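Local structure of activator of Hsp90 ATPase homologue 1/2-like C-terminal domain-containing protein (Mycobacterium smegmatis, 3UID) at residues 105-113 with 125-135; 6-17 with 136-145. The protein is of uncertain molecular function but has been described as a toxin of the AHA1 family, resembling a Mycobacterium tuberculosis type II toxin linked to the hypoxic response. All coordinates share one frame; numbering follows the deposited sequence.

Contact 1 and contact 2 sit on the same side of the chain's centre, their own centres about 8 Å apart. In sequence the order is 6-17, 105-113, 125-135 and 136-145, so contact 1 is nested inside the long loop that contact 2 closes. One antiparallel sheet underlies both: hairpin 109-118/121-129 borders hairpin 3-9/14-21 through strands 121-129 and 14-21. The junction is held by probable hydrogen bonds from Tyr126 N to Ile17 O and from Leu15 N to Gly128 O. Helix 133-141 begins in contact 1 and continues in contact 2, so the chain passes through the short loop 130-132 from strand pairing into helix-on-sheet packing, joining the N-terminal hairpin to the C-terminal helices.

Contact 1 (105-113 with 125-135)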
loop_
_atom_site.group_PDB
_atom_site.type_symbol
_atom_site.label_atom_id
_atom_site.label_comp_id
_atom_site.label_asym_id
_atom_site.label_seq_id
_atom_site.Cartn_x
_atom_site.Cartn_y
_atom_site.Cartn_z
ATOM N N ASP A 105 -1.116 -11.320 -16.720
ATOM C CA ASP A 105 -0.528 -12.647 -16.594
ATOM C C ASP A 105 0.370 -12.747 -15.362
ATOM O O ASP A 105 1.146 -13.693 -15.222
ATOM C CB ASP A 105 0.235 -13.031 -17.870
ATOM C CG ASP A 105 1.407 -12.113 -18.160
ATOM O OD1 ASP A 105 1.591 -11.107 -17.441
ATOM O OD2 ASP A 105 2.145 -12.400 -19.129
ATOM N N LEU A 106 0.245 -11.781 -14.461
ATOM C CA LEU A 106 1.081 -11.738 -13.268
ATOM C C LEU A 106 0.444 -12.493 -12.110
ATOM O O LEU A 106 -0.756 -12.371 -11.880
ATOM C CB LEU A 106 1.318 -10.290 -12.844
ATOM C CG LEU A 106 2.097 -9.399 -13.814
ATOM C CD1 LEU A 106 2.045 -7.947 -13.345
ATOM C CD2 LEU A 106 3.544 -9.873 -13.959
ATOM N N PRO A 107 1.255 -13.252 -11.362
ATOM C CA PRO A 107 0.751 -13.855 -10.120
ATOM C C PRO A 107 0.618 -12.793 -9.039
ATOM O O PRO A 107 1.151 -11.688 -9.195
ATOM C CB PRO A 107 1.854 -14.837 -9.737
ATOM C CG PRO A 107 3.111 -14.242 -10.332
ATOM C CD PRO A 107 2.676 -13.556 -11.604
ATOM N N VAL A 108 -0.073 -13.115 -7.948
ATOM C CA VAL A 108 -0.164 -12.172 -6.841
ATOM C C VAL A 108 1.201 -11.992 -6.173
ATOM O O VAL A 108 2.088 -12.834 -6.299
ATOM C CB VAL A 108 -1.194 -12.628 -5.762
ATOM C CG1 VAL A 108 -2.592 -12.754 -6.367
ATOM C CG2 VAL A 108 -0.760 -13.946 -5.093
ATOM N N SER A 109 1.356 -10.878 -5.464
ATOM C CA SER A 109 2.480 -10.680 -4.566
ATOM C C SER A 109 1.969 -10.938 -3.155
ATOM O O SER A 109 0.757 -10.879 -2.911
ATOM C CB SER A 109 3.015 -9.247 -4.697
ATOM O OG SER A 109 2.009 -8.288 -4.382
ATOM N N THR A 110 2.877 -11.283 -2.247
ATOM C CA THR A 110 2.534 -11.433 -0.834
ATOM C C THR A 110 3.119 -10.241 -0.082
ATOM O O THR A 110 4.217 -9.796 -0.376
ATOM C CB THR A 110 3.065 -12.755 -0.256
ATOM O OG1 THR A 110 4.490 -12.695 -0.123
ATOM C CG2 THR A 110 2.703 -13.903 -1.162
ATOM N N ASN A 111 2.382 -9.716 0.885
ATOM C CA ASN A 111 2.734 -8.436 1.471
ATOM C C ASN A 111 2.560 -8.468 2.962
ATOM O O ASN A 111 1.603 -9.059 3.455
ATOM C CB ASN A 111 1.827 -7.356 0.901
ATOM C CG ASN A 111 1.898 -7.295 -0.597
ATOM O OD1 ASN A 111 1.205 -8.042 -1.306
ATOM N ND2 ASN A 111 2.759 -6.434 -1.098
ATOM N N VAL A 112 3.506 -7.853 3.672
ATOM C CA VAL A 112 3.393 -7.653 5.108
ATOM C C VAL A 112 3.673 -6.188 5.448
ATOM O O VAL A 112 4.752 -5.672 5.151
ATOM C CB VAL A 112 4.359 -8.529 5.897
ATOM C CG1 VAL A 112 4.097 -8.371 7.405
ATOM C CG2 VAL A 112 4.213 -9.981 5.484
ATOM N N TYR A 113 2.699 -5.526 6.065
ATOM C CA TYR A 113 2.883 -4.163 6.557
ATOM C C TYR A 113 3.076 -4.205 8.060
ATOM O O TYR A 113 2.270 -4.802 8.779
ATOM C CB TYR A 113 1.634 -3.328 6.278
ATOM C CG TYR A 113 1.393 -2.958 4.826
ATOM C CD1 TYR A 113 2.097 -3.558 3.786
ATOM C CD2 TYR A 113 0.437 -1.994 4.510
ATOM C CE1 TYR A 113 1.853 -3.184 2.447
ATOM C CE2 TYR A 113 0.178 -1.626 3.202
ATOM C CZ TYR A 113 0.884 -2.222 2.180
ATOM O OH TYR A 113 0.632 -1.852 0.885
ATOM N N THR A 125 7.037 -0.386 7.774
ATOM C CA THR A 125 7.803 -1.181 6.834
ATOM C C THR A 125 6.833 -1.962 5.967
ATOM O O THR A 125 6.011 -2.723 6.482
ATOM C CB THR A 125 8.751 -2.145 7.554
ATOM O OG1 THR A 125 9.609 -1.393 8.432
ATOM C CG2 THR A 125 9.602 -2.901 6.551
ATOM N N TYR A 126 6.911 -1.738 4.661
ATOM C CA TYR A 126 6.027 -2.384 3.707
ATOM C C TYR A 126 6.850 -3.343 2.850
ATOM O O TYR A 126 7.639 -2.906 2.006
ATOM C CB TYR A 126 5.387 -1.331 2.802
ATOM C CG TYR A 126 4.710 -0.161 3.512
ATOM C CD1 TYR A 126 3.347 -0.183 3.780
ATOM C CD2 TYR A 126 5.431 0.974 3.876
ATOM C CE1 TYR A 126 2.715 0.907 4.388
ATOM C CE2 TYR A 126 4.811 2.069 4.495
ATOM C CZ TYR A 126 3.455 2.021 4.746
ATOM O OH TYR A 126 2.825 3.091 5.360
ATOM N N VAL A 127 6.668 -4.639 3.077
ATOM C CA VAL A 127 7.473 -5.655 2.401
ATOM C C VAL A 127 6.617 -6.448 1.425
ATOM O O VAL A 127 5.679 -7.139 1.834
ATOM C CB VAL A 127 8.115 -6.656 3.388
ATOM C CG1 VAL A 127 8.957 -7.696 2.638
ATOM C CG2 VAL A 127 8.966 -5.929 4.441
ATOM N N GLY A 128 6.957 -6.352 0.145
ATOM C CA GLY A 128 6.274 -7.088 -0.912
ATOM C C GLY A 128 7.184 -8.164 -1.464
ATOM O O GLY A 128 8.329 -7.878 -1.825
ATOM N N THR A 129 6.674 -9.391 -1.535
ATOM C CA THR A 129 7.446 -10.541 -1.981
ATOM C C THR A 129 6.838 -11.043 -3.281
ATOM O O THR A 129 5.626 -11.277 -3.358
ATOM C CB THR A 129 7.425 -11.661 -0.937
ATOM O OG1 THR A 129 7.958 -11.182 0.305
ATOM C CG2 THR A 129 8.254 -12.861 -1.417
ATOM N N TYR A 130 7.682 -11.218 -4.296
ATOM C CA TYR A 130 7.211 -11.509 -5.651
ATOM C C TYR A 130 7.570 -12.917 -6.128
ATOM O O TYR A 130 8.517 -13.525 -5.627
ATOM C CB TYR A 130 7.737 -10.436 -6.611
ATOM C CG TYR A 130 7.109 -9.092 -6.350
ATOM C CD1 TYR A 130 6.055 -8.633 -7.131
ATOM C CD2 TYR A 130 7.525 -8.300 -5.282
ATOM C CE1 TYR A 130 5.460 -7.417 -6.878
ATOM C CE2 TYR A 130 6.932 -7.080 -5.024
ATOM C CZ TYR A 130 5.895 -6.649 -5.822
ATOM O OH TYR A 130 5.300 -5.431 -5.571
ATOM N N ALA A 131 6.814 -13.433 -7.097
ATOM C CA ALA A 131 6.969 -14.827 -7.526
ATOM C C ALA A 131 8.246 -15.067 -8.312
ATOM O O ALA A 131 8.775 -16.177 -8.329
ATOM C CB ALA A 131 5.778 -15.261 -8.348
ATOM N N SER A 132 8.728 -14.019 -8.969
ATOM C CA SER A 132 9.904 -14.120 -9.822
ATOM C C SER A 132 10.528 -12.759 -10.090
ATOM O O SER A 132 9.891 -11.712 -9.912
ATOM C CB SER A 132 9.544 -14.761 -11.164
ATOM O OG SER A 132 8.700 -13.907 -11.918
ATOM N N ALA A 133 11.776 -12.778 -10.536
ATOM C CA ALA A 133 12.465 -11.544 -10.880
ATOM C C ALA A 133 11.720 -10.825 -12.001
ATOM O O ALA A 133 11.595 -9.601 -11.988
ATOM C CB ALA A 133 13.893 -11.844 -11.291
ATOM N N GLU A 134 11.223 -11.594 -12.966
ATOM C CA GLU A 134 10.484 -11.023 -14.089
ATOM C C GLU A 134 9.203 -10.315 -13.636
ATOM O O GLU A 134 8.900 -9.208 -14.092
ATOM C CB GLU A 134 10.161 -12.092 -15.141
ATOM C CG GLU A 134 10.299 -13.535 -14.654
ATOM C CD GLU A 134 11.740 -14.030 -14.648
ATOM O OE1 GLU A 134 12.293 -14.242 -13.553
ATOM O OE2 GLU A 134 12.317 -14.223 -15.740
ATOM N N ALA A 135 8.450 -10.957 -12.748
ATOM C CA ALA A 135 7.235 -10.351 -12.222
ATOM C C ALA A 135 7.558 -9.045 -11.496
ATOM O O ALA A 135 6.928 -8.011 -11.728
ATOM C CB ALA A 135 6.525 -11.308 -11.287
HETATM O O HOH W 1 4.430 -11.932 -7.663
#
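Strands 109-113 and 125-129 pair antiparallel, their N-to-C directions 162° apart, with Thr110 facing Thr129 and Val112 facing Val127 as hydrogen-bonded pairs. At the first pair Thr110 N reaches Thr129 O over 3.0 Å, and the return bond from Thr129 N to Thr110 O is shorter, 2.7 Å. Val112 N gives 2.9 Å to Val127 O, which also receives a CA-H...O contact from Asn111 CA. Val127 N returns a bond to Val112 O; this ladder is part of the hairpin of strands 109-118 and 121-129.

Tyr113 and Tyr126 form a T-shaped stack on one sheet face. Their planes lie at 84° and their centroids are 4.6 Å apart; the CD1 edge of Tyr126 stands over the centre of the Tyr113 ring, with CD1 3.3 Å above its plane. Phe91 also meets Tyr113 edge-to-face, while Tyr126 OH hydrogen-bonds Tyr32 OH. Further along this face Ser109 CB lies over the Tyr130 ring, 4.0 Å from its centroid, a CH-pi contact displaced toward the rim. On the face with Val112 and Val127, Thr110 turns OG1 between its backbone N and carbonyl carbon (chi1 72°), which brings this oxygen to 3.2 Å from Thr129 CB.

Before Ser109 in the chain, direct pairing gives way to a water that donates to Val108 O and accepts from Ala131 N. Pro107 CG presses on Ala131 CB at a tight 3.5 Å, and Leu106 CD2 reaches Ala135, in the first turn of helix 133-141; Ser132 OG caps that helix by accepting from Ala135 N. The chemistry thus changes along the contact: reciprocal backbone hydrogen bonds set the strand register, with the tyrosine stack packed on one face, whereas a water bridge and apolar carbons join the two segments where they leave the sheet.

Contact 2 (6-17 with 136-145); sequences VKHDLDTLTLTI and LQQVLDMGVI
Leu15 is the point where strand and helices interlock: its CD2 meets Val144 CG1 tip to tip at 3.7 Å and Ile145 CG1 at 4.0 Å. The same methyl lies 4.0 Å from Leu140 CD2, so three residues of 136-145 grip one carbon. With CG anti to the backbone N (chi1 171°), Leu15 extends from the sheet into this cluster. Leu136 CD2 packs on the backbone at Leu13 C and Thr14 N and meets the His8 ring obliquely, 3.4 Å from NE2. Deeper along the strand, Ile17 CD1 approaches Ile145 CG2 at 4.2 Å, and Ala148 and Ile152, further along helix 144-158, also touch Ile17.

Strand 14-17 and helix 136-141 run 38° apart, their axes 10.3 Å from each other at closest approach, a spacing occupied by Leu15, Leu136 and Leu140 with no hydrogen bond between the segments. An antiparallel sheet packed on a long C-terminal helix, here 144-158, is the helix-grip plan of the Bet v 1-like clan. Leu13 and Thr14 together face Asp9 in a G1 beta bulge, closing the hairpin of strands 3-9 and 14-21. At Gly143 a Schellman motif with positive phi ends one helix, and the same residue is the N-cap of helix 144-158.

Toward solvent the fit is sparser. Leu140 CD1 meets the His8 ring obliquely at 3.9 Å from ND1, while Leu10 CD2, of the same segment as His8, lies over one ring face toward its rim. Val6 CG1 and Ile145 CD1 touch only at their tips, and on the exposed helix flank Gln137 NE2 bonds to Asp141 OD1 from above the carboxylate plane.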
loop_
_atom_site.group_PDB
_atom_site.type_symbol
_atom_site.label_atom_id
_atom_site.label_comp_id
_atom_site.label_asym_id
_atom_site.label_seq_id
_atom_site.Cartn_x
_atom_site.Cartn_y
_atom_site.Cartn_z
ATOM N N VAL A 6 14.107 2.758 0.298
ATOM C CA VAL A 6 13.540 1.858 -0.682
ATOM C C VAL A 6 14.611 0.828 -0.998
ATOM O O VAL A 6 15.745 1.189 -1.315
ATOM C CB VAL A 6 13.179 2.618 -1.965
ATOM C CG1 VAL A 6 12.734 1.641 -3.054
ATOM C CG2 VAL A 6 12.094 3.652 -1.669
ATOM N N LYS A 7 14.264 -0.454 -0.892
ATOM C CA LYS A 7 15.217 -1.506 -1.225
ATOM C C LYS A 7 14.617 -2.651 -2.023
ATOM O O LYS A 7 13.666 -3.301 -1.588
ATOM C CB LYS A 7 15.908 -2.073 0.024
ATOM C CG LYS A 7 17.054 -2.994 -0.355
ATOM C CD LYS A 7 17.791 -3.572 0.832
ATOM C CE LYS A 7 18.771 -4.645 0.350
ATOM N NZ LYS A 7 19.552 -5.265 1.453
ATOM N N HIS A 8 15.189 -2.878 -3.197
ATOM C CA HIS A 8 14.906 -4.072 -3.986
ATOM C C HIS A 8 15.965 -5.097 -3.651
ATOM O O HIS A 8 17.127 -4.938 -4.019
ATOM C CB HIS A 8 14.953 -3.744 -5.481
ATOM C CG HIS A 8 14.822 -4.941 -6.378
ATOM N ND1 HIS A 8 15.084 -4.878 -7.730
ATOM C CD2 HIS A 8 14.466 -6.223 -6.122
ATOM C CE1 HIS A 8 14.896 -6.070 -8.269
ATOM N NE2 HIS A 8 14.528 -6.906 -7.315
ATOM N N ASP A 9 15.555 -6.147 -2.955
ATOM C CA ASP A 9 16.454 -7.216 -2.569
ATOM C C ASP A 9 16.393 -8.318 -3.632
ATOM O O ASP A 9 15.398 -9.039 -3.737
ATOM C CB ASP A 9 16.059 -7.726 -1.174
ATOM C CG ASP A 9 17.071 -8.689 -0.584
ATOM O OD1 ASP A 9 17.699 -9.447 -1.344
ATOM O OD2 ASP A 9 17.213 -8.697 0.661
ATOM N N LEU A 10 17.452 -8.426 -4.433
ATOM C CA LEU A 10 17.485 -9.376 -5.539
ATOM C C LEU A 10 17.453 -10.813 -5.029
ATOM O O LEU A 10 16.876 -11.695 -5.660
ATOM C CB LEU A 10 18.741 -9.160 -6.394
ATOM C CG LEU A 10 19.119 -7.714 -6.716
ATOM C CD1 LEU A 10 20.439 -7.652 -7.501
ATOM C CD2 LEU A 10 18.001 -7.018 -7.481
ATOM N N ASP A 11 18.087 -11.042 -3.883
ATOM C CA ASP A 11 18.176 -12.374 -3.313
ATOM C C ASP A 11 16.844 -12.929 -2.816
ATOM O O ASP A 11 16.646 -14.141 -2.793
ATOM C CB ASP A 11 19.204 -12.379 -2.177
ATOM C CG ASP A 11 20.600 -12.036 -2.656
ATOM O OD1 ASP A 11 21.081 -12.696 -3.607
ATOM O OD2 ASP A 11 21.213 -11.102 -2.094
ATOM N N THR A 12 15.924 -12.049 -2.423
ATOM C CA THR A 12 14.668 -12.502 -1.829
ATOM C C THR A 12 13.438 -12.171 -2.682
ATOM O O THR A 12 12.303 -12.482 -2.299
ATOM C CB THR A 12 14.467 -11.897 -0.425
ATOM O OG1 THR A 12 14.690 -10.486 -0.479
ATOM C CG2 THR A 12 15.464 -12.498 0.558
ATOM N N LEU A 13 13.672 -11.523 -3.816
ATOM C CA LEU A 13 12.586 -11.058 -4.671
ATOM C C LEU A 13 11.630 -10.169 -3.881
ATOM O O LEU A 13 10.411 -10.264 -4.029
ATOM C CB LEU A 13 11.827 -12.236 -5.280
ATOM C CG LEU A 13 12.672 -13.211 -6.096
ATOM C CD1 LEU A 13 11.808 -14.355 -6.603
ATOM C CD2 LEU A 13 13.368 -12.491 -7.245
ATOM N N THR A 14 12.191 -9.292 -3.056
ATOM C CA THR A 14 11.373 -8.382 -2.262
ATOM C C THR A 14 11.594 -6.927 -2.629
ATOM O O THR A 14 12.695 -6.528 -3.016
ATOM C CB THR A 14 11.598 -8.540 -0.740
ATOM O OG1 THR A 14 12.987 -8.384 -0.423
ATOM C CG2 THR A 14 11.120 -9.912 -0.273
ATOM N N LEU A 15 10.520 -6.153 -2.529
ATOM C CA LEU A 15 10.607 -4.696 -2.561
ATOM C C LEU A 15 10.106 -4.163 -1.228
ATOM O O LEU A 15 8.952 -4.374 -0.859
ATOM C CB LEU A 15 9.780 -4.119 -3.714
ATOM C CG LEU A 15 9.643 -2.597 -3.704
ATOM C CD1 LEU A 15 10.991 -1.927 -3.924
ATOM C CD2 LEU A 15 8.654 -2.147 -4.763
ATOM N N THR A 16 10.997 -3.513 -0.487
ATOM C CA THR A 16 10.675 -3.003 0.836
ATOM C C THR A 16 10.758 -1.489 0.841
ATOM O O THR A 16 11.767 -0.909 0.431
ATOM C CB THR A 16 11.620 -3.595 1.898
ATOM O OG1 THR A 16 11.480 -5.022 1.907
ATOM C CG2 THR A 16 11.265 -3.071 3.268
ATOM N N ILE A 17 9.668 -0.857 1.254
ATOM C CA ILE A 17 9.649 0.584 1.423
ATOM C C ILE A 17 9.485 0.876 2.911
ATOM O O ILE A 17 8.648 0.276 3.592
ATOM C CB ILE A 17 8.526 1.217 0.597
ATOM C CG1 ILE A 17 8.757 0.906 -0.886
ATOM C CG2 ILE A 17 8.472 2.718 0.854
ATOM C CD1 ILE A 17 7.914 1.720 -1.839
ATOM N N LEU A 136 8.544 -9.092 -10.610
ATOM C CA LEU A 136 8.918 -7.912 -9.844
ATOM C C LEU A 136 9.351 -6.785 -10.783
ATOM O O LEU A 136 8.965 -5.633 -10.601
ATOM C CB LEU A 136 10.037 -8.258 -8.857
ATOM C CG LEU A 136 10.526 -7.131 -7.939
ATOM C CD1 LEU A 136 9.352 -6.276 -7.480
ATOM C CD2 LEU A 136 11.256 -7.722 -6.743
ATOM N N GLN A 137 10.148 -7.116 -11.792
ATOM C CA GLN A 137 10.624 -6.102 -12.721
ATOM C C GLN A 137 9.451 -5.435 -13.428
ATOM O O GLN A 137 9.446 -4.223 -13.616
ATOM C CB GLN A 137 11.584 -6.708 -13.748
ATOM C CG GLN A 137 12.254 -5.668 -14.626
ATOM C CD GLN A 137 12.937 -4.593 -13.810
ATOM O OE1 GLN A 137 13.810 -4.879 -12.989
ATOM N NE2 GLN A 137 12.529 -3.346 -14.015
ATOM N N GLN A 138 8.454 -6.224 -13.808
ATOM C CA GLN A 138 7.318 -5.675 -14.538
ATOM C C GLN A 138 6.508 -4.721 -13.659
ATOM O O GLN A 138 6.021 -3.693 -14.131
ATOM C CB GLN A 138 6.429 -6.785 -15.098
ATOM C CG GLN A 138 5.347 -6.259 -16.035
ATOM C CD GLN A 138 4.502 -7.360 -16.641
ATOM O OE1 GLN A 138 4.955 -8.493 -16.796
ATOM N NE2 GLN A 138 3.260 -7.032 -16.985
ATOM N N VAL A 139 6.374 -5.061 -12.381
ATOM C CA VAL A 139 5.658 -4.209 -11.448
ATOM C C VAL A 139 6.456 -2.932 -11.151
ATOM O O VAL A 139 5.878 -1.848 -11.033
ATOM C CB VAL A 139 5.312 -4.977 -10.154
ATOM C CG1 VAL A 139 4.737 -4.047 -9.112
ATOM C CG2 VAL A 139 4.337 -6.105 -10.478
ATOM N N LEU A 140 7.781 -3.051 -11.056
ATOM C CA LEU A 140 8.621 -1.859 -10.901
ATOM C C LEU A 140 8.435 -0.923 -12.093
ATOM O O LEU A 140 8.391 0.298 -11.944
ATOM C CB LEU A 140 10.101 -2.228 -10.733
ATOM C CG LEU A 140 10.537 -2.811 -9.387
ATOM C CD1 LEU A 140 11.905 -3.484 -9.509
ATOM C CD2 LEU A 140 10.552 -1.763 -8.281
ATOM N N ASP A 141 8.301 -1.498 -13.281
ATOM C CA ASP A 141 8.185 -0.690 -14.484
ATOM C C ASP A 141 6.839 0.025 -14.584
ATOM O O ASP A 141 6.715 1.035 -15.285
ATOM C CB ASP A 141 8.441 -1.547 -15.722
ATOM C CG ASP A 141 9.914 -1.885 -15.905
ATOM O OD1 ASP A 141 10.759 -1.289 -15.203
ATOM O OD2 ASP A 141 10.226 -2.738 -16.764
ATOM N N MET A 142 5.841 -0.497 -13.881
ATOM C CA MET A 142 4.504 0.093 -13.843
ATOM C C MET A 142 4.427 1.305 -12.922
ATOM O O MET A 142 3.415 2.005 -12.885
ATOM C CB MET A 142 3.469 -0.946 -13.397
ATOM C CG MET A 142 3.158 -2.006 -14.447
ATOM S SD MET A 142 2.247 -3.387 -13.735
ATOM C CE MET A 142 1.104 -2.510 -12.671
ATOM N N GLY A 143 5.487 1.531 -12.156
ATOM C CA GLY A 143 5.555 2.687 -11.281
ATOM C C GLY A 143 5.149 2.441 -9.842
ATOM O O GLY A 143 4.760 3.385 -9.151
ATOM N N VAL A 144 5.234 1.192 -9.383
ATOM C CA VAL A 144 4.815 0.846 -8.029
ATOM C C VAL A 144 5.436 1.759 -6.960
ATOM O O VAL A 144 4.758 2.168 -6.015
ATOM C CB VAL A 144 5.104 -0.645 -7.691
ATOM C CG1 VAL A 144 6.596 -0.892 -7.536
ATOM C CG2 VAL A 144 4.379 -1.053 -6.421
ATOM N N ILE A 145 6.719 2.090 -7.109
ATOM C CA ILE A 145 7.381 2.881 -6.069
ATOM C C ILE A 145 6.840 4.319 -6.014
ATOM O O ILE A 145 6.677 4.882 -4.927
ATOM C CB ILE A 145 8.920 2.893 -6.217
ATOM C CG1 ILE A 145 9.481 1.468 -6.143
ATOM C CG2 ILE A 145 9.541 3.797 -5.136
ATOM C CD1 ILE A 145 10.942 1.359 -6.570
#